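Local coordinates for polysaccharide Lyase Family 6 (Bacteroides cellulosilyticus, PDB 6QPS), which probably cleaves the mannuronic acid-rich parts of alginate by beta-elimination, as a calcium-binding lyase of a human gut bacterium, at residues S128-T133 and T162-D167; V180-L185 and I214-H219. All coordinates share one frame; numbering follows the deposited sequence. Where two conformers were deposited one is given.

Interaction 1: residues S128-T133 and T162-D167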
ATOM      1  N   SER A 128      -5.528 -19.654  -4.795  1.00  9.96           N
ATOM      2  CA  SER A 128      -4.209 -19.490  -5.393  1.00 11.12           C
ATOM      3  C   SER A 128      -4.368 -19.232  -6.888  1.00  9.93           C
ATOM      4  O   SER A 128      -5.304 -19.709  -7.530  1.00 10.37           O
ATOM      5  CB  SER A 128      -3.285 -20.677  -5.129  1.00 13.90           C
ATOM      6  OG  SER A 128      -3.826 -21.857  -5.676  1.00 15.82           O
ATOM      7  N   PHE A 129      -3.467 -18.428  -7.431  1.00 10.29           N
ATOM      8  CA  PHE A 129      -3.503 -18.058  -8.846  1.00 10.21           C
ATOM      9  C   PHE A 129      -4.843 -17.439  -9.239  1.00 11.78           C
ATOM     10  O   PHE A 129      -5.322 -17.614 -10.359  1.00 12.07           O
ATOM     11  CB  PHE A 129      -3.136 -19.232  -9.759  1.00 13.35           C
ATOM     12  CG  PHE A 129      -1.713 -19.661  -9.624  1.00 16.43           C
ATOM     13  CD1 PHE A 129      -1.387 -20.723  -8.820  1.00 16.95           C
ATOM     14  CD2 PHE A 129      -0.698 -18.978 -10.286  1.00 20.96           C
ATOM     15  CE1 PHE A 129      -0.058 -21.121  -8.679  1.00 24.24           C
ATOM     16  CE2 PHE A 129       0.626 -19.374 -10.144  1.00 21.17           C
ATOM     17  CZ  PHE A 129       0.930 -20.438  -9.343  1.00 19.19           C
ATOM     18  N   CYS A 130      -5.473 -16.725  -8.317  1.00 10.58           N
ATOM     19  CA  CYS A 130      -6.739 -16.045  -8.557  1.00  9.86           C
ATOM     20  C   CYS A 130      -6.473 -14.555  -8.749  1.00 10.46           C
ATOM     21  O   CYS A 130      -5.425 -14.038  -8.361  1.00 11.28           O
ATOM     22  CB  CYS A 130      -7.698 -16.297  -7.397  1.00 10.68           C
ATOM     23  SG  CYS A 130      -8.262 -18.032  -7.277  1.00 10.62           S
ATOM     24  N   ARG A 131      -7.426 -13.867  -9.379  1.00  9.97           N
ATOM     25  CA  ARG A 131      -7.184 -12.506  -9.838  1.00  9.73           C
ATOM     26  C   ARG A 131      -8.462 -11.683  -9.791  1.00 10.25           C
ATOM     27  O   ARG A 131      -9.529 -12.165 -10.165  1.00 11.22           O
ATOM     28  CB  ARG A 131      -6.659 -12.531 -11.271  1.00 10.70           C
ATOM     29  CG  ARG A 131      -6.377 -11.171 -11.882  1.00 10.33           C
ATOM     30  CD  ARG A 131      -5.782 -11.355 -13.270  1.00 11.84           C
ATOM     31  NE  ARG A 131      -5.519 -10.082 -13.924  1.00 10.38           N
ATOM     32  CZ  ARG A 131      -5.293  -9.924 -15.223  1.00 13.61           C
ATOM     33  NH1 ARG A 131      -5.292 -10.980 -16.033  1.00 17.71           N
ATOM     34  NH2 ARG A 131      -5.066  -8.721 -15.712  1.00 12.96           N
ATOM     35  N   MET A 132      -8.353 -10.449  -9.292  1.00  9.89           N
ATOM     36  CA  MET A 132      -9.415  -9.453  -9.407  1.00  9.74           C
ATOM     37  C   MET A 132      -8.870  -8.323 -10.272  1.00  8.90           C
ATOM     38  O   MET A 132      -7.875  -7.691  -9.904  1.00  9.52           O
ATOM     39  CB  MET A 132      -9.831  -8.954  -8.019  1.00 12.83           C
ATOM     40  CG  MET A 132     -10.803  -7.817  -8.041  1.00 12.74           C
ATOM     41  SD  MET A 132     -10.980  -7.002  -6.414  1.00 23.41           S
ATOM     42  CE  MET A 132     -11.642  -8.312  -5.449  1.00 28.54           C
ATOM     43  N   THR A 133      -9.508  -8.077 -11.423  1.00  8.54           N
ATOM     44  CA  THR A 133      -8.999  -7.126 -12.402  1.00  9.34           C
ATOM     45  C   THR A 133     -10.123  -6.237 -12.926  1.00 10.26           C
ATOM     46  O   THR A 133     -11.247  -6.696 -13.171  1.00 10.12           O
ATOM     47  CB  THR A 133      -8.242  -7.848 -13.530  1.00  9.98           C
ATOM     48  OG1 THR A 133      -7.622  -6.877 -14.365  1.00 11.29           O
ATOM     49  CG2 THR A 133      -9.162  -8.721 -14.389  1.00 11.77           C
ATOM     50  N   THR A 162      -1.646 -17.943  -2.030  1.00  9.49           N
ATOM     51  CA  THR A 162      -0.421 -17.716  -2.787  1.00  9.88           C
ATOM     52  C   THR A 162      -0.754 -17.294  -4.217  1.00  9.93           C
ATOM     53  O   THR A 162      -1.780 -17.686  -4.790  1.00  9.37           O
ATOM     54  CB  THR A 162       0.477 -18.985  -2.840  1.00 10.35           C
ATOM     55  OG1 THR A 162      -0.267 -20.060  -3.427  1.00 16.48           O
ATOM     56  CG2 THR A 162       0.962 -19.404  -1.463  1.00 10.75           C
ATOM     57  N   ASN A 163       0.142 -16.492  -4.788  1.00  8.17           N
ATOM     58  CA  ASN A 163       0.139 -16.189  -6.211  1.00  8.90           C
ATOM     59  C   ASN A 163      -1.164 -15.553  -6.668  1.00  9.01           C
ATOM     60  O   ASN A 163      -1.595 -15.778  -7.799  1.00 10.53           O
ATOM     61  CB  ASN A 163       0.410 -17.442  -7.056  1.00 10.93           C
ATOM     62  CG  ASN A 163       1.709 -18.128  -6.691  1.00 11.36           C
ATOM     63  OD1 ASN A 163       1.714 -19.173  -6.031  1.00 13.49           O
ATOM     64  ND2 ASN A 163       2.823 -17.538  -7.107  1.00 13.42           N
ATOM     65  N   ASN A 164      -1.804 -14.737  -5.836  1.00  9.69           N
ATOM     66  CA  ASN A 164      -2.998 -14.014  -6.249  1.00  8.99           C
ATOM     67  C   ASN A 164      -2.612 -12.615  -6.718  1.00  8.08           C
ATOM     68  O   ASN A 164      -1.491 -12.147  -6.493  1.00 10.07           O
ATOM     69  CB  ASN A 164      -4.005 -13.972  -5.100  1.00  9.43           C
ATOM     70  CG  ASN A 164      -4.497 -15.374  -4.729  1.00  9.64           C
ATOM     71  OD1 ASN A 164      -4.787 -16.193  -5.609  1.00  9.76           O
ATOM     72  ND2 ASN A 164      -4.607 -15.651  -3.431  1.00  9.96           N
ATOM     73  N   ARG A 165      -3.538 -11.974  -7.429  1.00  8.11           N
ATOM     74  CA  ARG A 165      -3.268 -10.691  -8.064  1.00  9.30           C
ATOM     75  C   ARG A 165      -4.485  -9.779  -7.984  1.00  8.52           C
ATOM     76  O   ARG A 165      -5.614 -10.197  -8.275  1.00  9.14           O
ATOM     77  CB  ARG A 165      -2.853 -10.887  -9.535  1.00  9.29           C
ATOM     78  CG  ARG A 165      -2.481  -9.582 -10.283  1.00  9.22           C
ATOM     79  CD  ARG A 165      -1.916  -9.906 -11.675  1.00 10.58           C
ATOM     80  NE  ARG A 165      -1.623  -8.656 -12.372  1.00 10.04           N
ATOM     81  CZ  ARG A 165      -1.723  -8.461 -13.678  1.00  9.81           C
ATOM     82  NH1 ARG A 165      -2.071  -9.456 -14.477  1.00 12.05           N
ATOM     83  NH2 ARG A 165      -1.512  -7.246 -14.178  1.00 12.07           N
ATOM     84  N   ILE A 166      -4.243  -8.531  -7.586  0.81  8.09           N
ATOM     85  CA  ILE A 166      -5.223  -7.446  -7.643  0.81  9.06           C
ATOM     86  C   ILE A 166      -4.651  -6.391  -8.595  0.81  7.52           C
ATOM     87  O   ILE A 166      -3.598  -5.810  -8.302  0.81  8.21           O
ATOM     88  CB  ILE A 166      -5.436  -6.810  -6.255  0.81  8.84           C
ATOM     89  CG1 ILE A 166      -5.753  -7.864  -5.180  0.81  9.80           C
ATOM     90  CG2 ILE A 166      -6.519  -5.726  -6.318  0.81  8.67           C
ATOM     91  CD1 ILE A 166      -7.022  -8.617  -5.377  0.81 10.47           C
ATOM     92  N   ASP A 167      -5.336  -6.113  -9.699  1.00  8.25           N
ATOM     93  CA  ASP A 167      -4.769  -5.196 -10.685  1.00  7.45           C
ATOM     94  C   ASP A 167      -5.828  -4.402 -11.449  1.00  9.12           C
ATOM     95  O   ASP A 167      -6.948  -4.863 -11.705  1.00  9.51           O
ATOM     96  CB  ASP A 167      -3.841  -5.936 -11.683  1.00  9.07           C
ATOM     97  CG  ASP A 167      -4.623  -6.868 -12.616  1.00 10.09           C
ATOM     98  OD1 ASP A 167      -4.915  -8.011 -12.206  1.00 10.42           O
ATOM     99  OD2 ASP A 167      -5.009  -6.450 -13.749  1.00 10.45           O
TER
HETATM  100  O   HOH W   1      -2.950 -14.602 -10.139  1.00 27.48           O

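Interaction 2: residues V180-L185 and I214-H219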
ATOM      1  N   VAL A 180      -8.489  -1.014   3.347  1.00  9.82           N
ATOM      2  CA  VAL A 180      -8.899  -1.272   1.967  1.00 10.05           C
ATOM      3  C   VAL A 180      -8.409  -2.660   1.539  1.00  8.44           C
ATOM      4  O   VAL A 180      -9.184  -3.486   1.034  1.00  9.08           O
ATOM      5  CB  VAL A 180      -8.421  -0.154   1.012  1.00  9.16           C
ATOM      6  CG1 VAL A 180      -8.654  -0.540  -0.439  1.00  9.57           C
ATOM      7  CG2 VAL A 180      -9.121   1.162   1.343  1.00 10.66           C
ATOM      8  N   LEU A 181      -7.129  -2.946   1.771  1.00  9.27           N
ATOM      9  CA  LEU A 181      -6.498  -4.179   1.304  1.00  8.04           C
ATOM     10  C   LEU A 181      -5.537  -4.703   2.367  1.00  9.03           C
ATOM     11  O   LEU A 181      -4.474  -4.114   2.608  1.00  9.06           O
ATOM     12  CB  LEU A 181      -5.798  -3.936  -0.029  1.00  8.63           C
ATOM     13  CG  LEU A 181      -5.042  -5.071  -0.694  1.00 11.68           C
ATOM     14  CD1 LEU A 181      -5.899  -6.259  -0.870  1.00 14.24           C
ATOM     15  CD2 LEU A 181      -4.508  -4.617  -2.065  1.00 15.02           C
ATOM     16  N   GLN A 182      -5.910  -5.826   2.980  1.00  9.41           N
ATOM     17  CA  GLN A 182      -5.062  -6.519   3.941  1.00  8.74           C
ATOM     18  C   GLN A 182      -4.455  -7.768   3.315  1.00  8.09           C
ATOM     19  O   GLN A 182      -5.173  -8.591   2.726  1.00  9.13           O
ATOM     20  CB  GLN A 182      -5.896  -6.954   5.143  1.00  9.94           C
ATOM     21  CG  GLN A 182      -5.175  -7.855   6.147  1.00  8.19           C
ATOM     22  CD  GLN A 182      -4.177  -7.090   7.001  1.00  9.10           C
ATOM     23  OE1 GLN A 182      -4.507  -6.078   7.608  1.00 10.99           O
ATOM     24  NE2 GLN A 182      -2.943  -7.591   7.065  1.00  9.94           N
ATOM     25  N   VAL A 183      -3.146  -7.926   3.472  1.00  8.37           N
ATOM     26  CA  VAL A 183      -2.457  -9.177   3.158  1.00  9.50           C
ATOM     27  C   VAL A 183      -2.359  -9.966   4.465  1.00  8.10           C
ATOM     28  O   VAL A 183      -1.594  -9.598   5.369  1.00  8.32           O
ATOM     29  CB  VAL A 183      -1.085  -8.918   2.515  1.00  8.18           C
ATOM     30  CG1 VAL A 183      -0.439 -10.255   2.152  1.00  9.68           C
ATOM     31  CG2 VAL A 183      -1.224  -8.028   1.276  1.00  9.69           C
ATOM     32  N   TRP A 184      -3.129 -11.046   4.565  1.00  8.95           N
ATOM     33  CA  TRP A 184      -3.156 -11.873   5.760  1.00  9.28           C
ATOM     34  C   TRP A 184      -2.098 -12.955   5.681  1.00  9.81           C
ATOM     35  O   TRP A 184      -2.038 -13.692   4.694  1.00  8.98           O
ATOM     36  CB  TRP A 184      -4.493 -12.590   5.858  1.00  9.47           C
ATOM     37  CG  TRP A 184      -5.685 -11.709   6.136  1.00  8.58           C
ATOM     38  CD1 TRP A 184      -6.502 -11.127   5.215  1.00  9.64           C
ATOM     39  CD2 TRP A 184      -6.218 -11.359   7.425  1.00  8.88           C
ATOM     40  NE1 TRP A 184      -7.510 -10.423   5.845  1.00  9.38           N
ATOM     41  CE2 TRP A 184      -7.364 -10.560   7.198  1.00  9.43           C
ATOM     42  CE3 TRP A 184      -5.846 -11.642   8.743  1.00 11.17           C
ATOM     43  CZ2 TRP A 184      -8.123 -10.034   8.240  1.00 12.44           C
ATOM     44  CZ3 TRP A 184      -6.614 -11.131   9.771  1.00 14.49           C
ATOM     45  CH2 TRP A 184      -7.726 -10.318   9.511  1.00 13.46           C
ATOM     46  N   LEU A 185      -1.281 -13.060   6.721  1.00  9.09           N
ATOM     47  CA  LEU A 185      -0.258 -14.082   6.824  1.00  9.60           C
ATOM     48  C   LEU A 185      -0.515 -14.956   8.044  1.00  8.92           C
ATOM     49  O   LEU A 185      -1.022 -14.501   9.078  1.00 10.02           O
ATOM     50  CB  LEU A 185       1.120 -13.460   6.983  1.00  8.86           C
ATOM     51  CG  LEU A 185       1.471 -12.315   6.048  1.00 10.52           C
ATOM     52  CD1 LEU A 185       2.833 -11.723   6.450  1.00 11.09           C
ATOM     53  CD2 LEU A 185       1.501 -12.716   4.596  1.00  9.90           C
ATOM     54  N   ILE A 214      -4.524   2.152   3.926  1.00  8.09           N
ATOM     55  CA  ILE A 214      -4.953   1.638   2.624  1.00  8.42           C
ATOM     56  C   ILE A 214      -4.492   0.193   2.432  1.00  8.83           C
ATOM     57  O   ILE A 214      -5.302  -0.690   2.133  1.00  8.99           O
ATOM     58  CB  ILE A 214      -4.451   2.541   1.482  1.00  9.36           C
ATOM     59  CG1 ILE A 214      -4.879   4.005   1.661  1.00  7.96           C
ATOM     60  CG2 ILE A 214      -4.956   2.030   0.122  1.00  8.70           C
ATOM     61  CD1 ILE A 214      -6.369   4.239   1.796  1.00 10.51           C
ATOM     62  N   ILE A 215      -3.189  -0.076   2.582  1.00  8.18           N
ATOM     63  CA  ILE A 215      -2.646  -1.429   2.493  1.00  9.35           C
ATOM     64  C   ILE A 215      -1.882  -1.747   3.774  1.00  9.56           C
ATOM     65  O   ILE A 215      -1.081  -0.929   4.250  1.00  8.31           O
ATOM     66  CB  ILE A 215      -1.696  -1.583   1.283  1.00  8.16           C
ATOM     67  CG1 ILE A 215      -2.368  -1.263  -0.049  1.00  8.56           C
ATOM     68  CG2 ILE A 215      -1.071  -2.995   1.236  1.00  8.86           C
ATOM     69  CD1 ILE A 215      -1.450  -1.318  -1.248  1.00  9.22           C
ATOM     70  N   ARG A 216      -2.072  -2.961   4.288  1.00  7.97           N
ATOM     71  CA  ARG A 216      -1.282  -3.496   5.395  1.00  8.39           C
ATOM     72  C   ARG A 216      -0.770  -4.869   4.971  1.00  7.74           C
ATOM     73  O   ARG A 216      -1.563  -5.728   4.551  1.00  8.26           O
ATOM     74  CB  ARG A 216      -2.077  -3.604   6.703  1.00  9.27           C
ATOM     75  CG  ARG A 216      -1.198  -3.992   7.902  1.00  9.37           C
ATOM     76  CD  ARG A 216      -2.074  -4.453   9.053  1.00 11.27           C
ATOM     77  NE  ARG A 216      -2.779  -3.390   9.761  1.00 11.10           N
ATOM     78  CZ  ARG A 216      -4.006  -3.483  10.249  1.00 10.54           C
ATOM     79  NH1 ARG A 216      -4.755  -4.551  10.036  1.00 12.38           N
ATOM     80  NH2 ARG A 216      -4.516  -2.481  10.939  1.00 14.01           N
ATOM     81  N   ILE A 217       0.534  -5.061   5.019  1.00  8.13           N
ATOM     82  CA  ILE A 217       1.153  -6.314   4.582  1.00  7.30           C
ATOM     83  C   ILE A 217       1.599  -7.088   5.820  1.00  7.76           C
ATOM     84  O   ILE A 217       2.686  -6.856   6.361  1.00  8.86           O
ATOM     85  CB  ILE A 217       2.320  -6.105   3.611  1.00  7.43           C
ATOM     86  CG1 ILE A 217       1.968  -5.091   2.506  1.00  9.18           C
ATOM     87  CG2 ILE A 217       2.727  -7.487   2.985  1.00  8.88           C
ATOM     88  CD1 ILE A 217       3.126  -4.834   1.530  1.00 10.91           C
ATOM     89  N   GLY A 218       0.775  -8.041   6.268  1.00  7.34           N
ATOM     90  CA  GLY A 218       1.017  -8.742   7.513  1.00  7.61           C
ATOM     91  C   GLY A 218       0.454  -8.026   8.721  1.00  8.12           C
ATOM     92  O   GLY A 218      -0.333  -7.085   8.605  1.00  8.47           O
ATOM     93  N   HIS A 219       0.877  -8.505   9.896  1.00  8.88           N
ATOM     94  CA  HIS A 219       0.542  -7.941  11.200  1.00  8.44           C
ATOM     95  C   HIS A 219       1.766  -8.033  12.110  1.00  8.65           C
ATOM     96  O   HIS A 219       2.708  -8.784  11.836  1.00  8.67           O
ATOM     97  CB  HIS A 219      -0.573  -8.735  11.901  1.00 10.19           C
ATOM     98  CG  HIS A 219      -1.928  -8.642  11.272  1.00  9.77           C
ATOM     99  ND1 HIS A 219      -2.315  -9.425  10.203  1.00 10.83           N
ATOM    100  CD2 HIS A 219      -3.030  -7.938  11.633  1.00 10.59           C
ATOM    101  CE1 HIS A 219      -3.577  -9.164   9.901  1.00 10.90           C
ATOM    102  NE2 HIS A 219      -4.038  -8.265  10.756  1.00 11.85           N
TER
HETATM  103  O   HOH W   2      -0.912 -11.527   9.168  1.00  9.82           O

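Interaction 1: residues S128-T133 and T162-D167
Arg-131 and Asp-167 meet where strands 131-133 and 165-167 run parallel on neighbouring coils of the beta-helix. The arginine leaves its strand fully extended, CG anti to the backbone N (chi1 179°). Arg-131 CB lies 3.9 Å from Arg-165 O, and CG and CD then pass beside Asp-167 OD1. At the tip the grip is side-on: Arg-131 NE donates to OD1 of Asp-167 at 2.8 Å, and Arg-131 NH2 to OD2 of the same carboxylate at 3.0 Å, the latter almost straight at 175°. Both oxygens are taken on their syn side. Arg-165 runs alongside, and its NH1 sits 3.2 Å above the centre of the Arg-131 guanidinium; its own charge is met chiefly by Asp-197 on the next coil. Thr-133 OG1 donates to Asp-167 OD2 at 2.7 Å, from the carboxylate face opposite to Arg-131 NH2. At the other end, the Asn-163 amide stacks on one face of the Phe-129 ring, with planes 7° apart, while buried Asn-164 OD1 accepts from Cys-130 N in the loop just before the two strands pair. Arg-131, Arg-165 and Asp-167 thus form a salt-bridge network extended to Asp-197, whose two carboxylates probably balance the paired guanidiniums.

Interaction 2: residues V180-L185 and I214-H219
Gln-182 joins Arg-216 and Gly-218 across the contact, and Val-183 of its own strand, through one amide. Bent at chi2 (75°), its chain turns the amide over toward the other strand. Gln-182 OE1 accepts from Arg-216 NH1 at 2.9 Å, tilted from both planes, while Gln-182 NE2 donates to Gly-218 O at 3.1 Å and, within its own segment, to Val-183 O. Both carbonyls are approached from above their planes, and Val-183 O also takes Gly-218 N. The opposite face of this parallel pair is buried and aliphatic: Leu-181 and Val-183 line up with Ile-215 and Ile-217 inside the beta-helix. Gly-218 is tightly placed, for a CB on it would crowd Leu-185 CD1, already 3.6 Å from Gly-218 CA, and its backbone angles themselves call for glycine. By contrast, the end holding Trp-184 and His-219 is partly exposed; their rings meet obliquely, planes 41° apart, and a water bridges Leu-185 N and His-219 ND1, 2.7 Å from the latter. With an alanine at Gln-182, Arg-216 NH1 would probably lose one of its acceptors, Tyr-155 being another, and Gly-218 O a donor. The Arg-216 side chain lies about 6 Å from the calcium, beside its ligand Glu-213, so the Gln-182 amide probably steadies a guanidinium just behind the metal's ligands.

From the N terminus, the chain first lays down 128-133, makes one turn of the right-handed parallel beta-helix and returns at 162-167, closing interaction 1 after 28 intervening residues. It then runs on to 180-185, and another turn, again with 28 residues between, brings 214-219 alongside and closes interaction 2. The two loops follow in series, neither nested nor crossed. Strand 165-167 pairs onward with 195-197, and 181-183 backward with 155-159, so both contacts are rungs of the same coiled framework. Their centres are 15 Å apart and nearest atoms about 5 Å, without touching. Interaction 1 lies away from the calcium site; interaction 2 carries the coil stacking up to it.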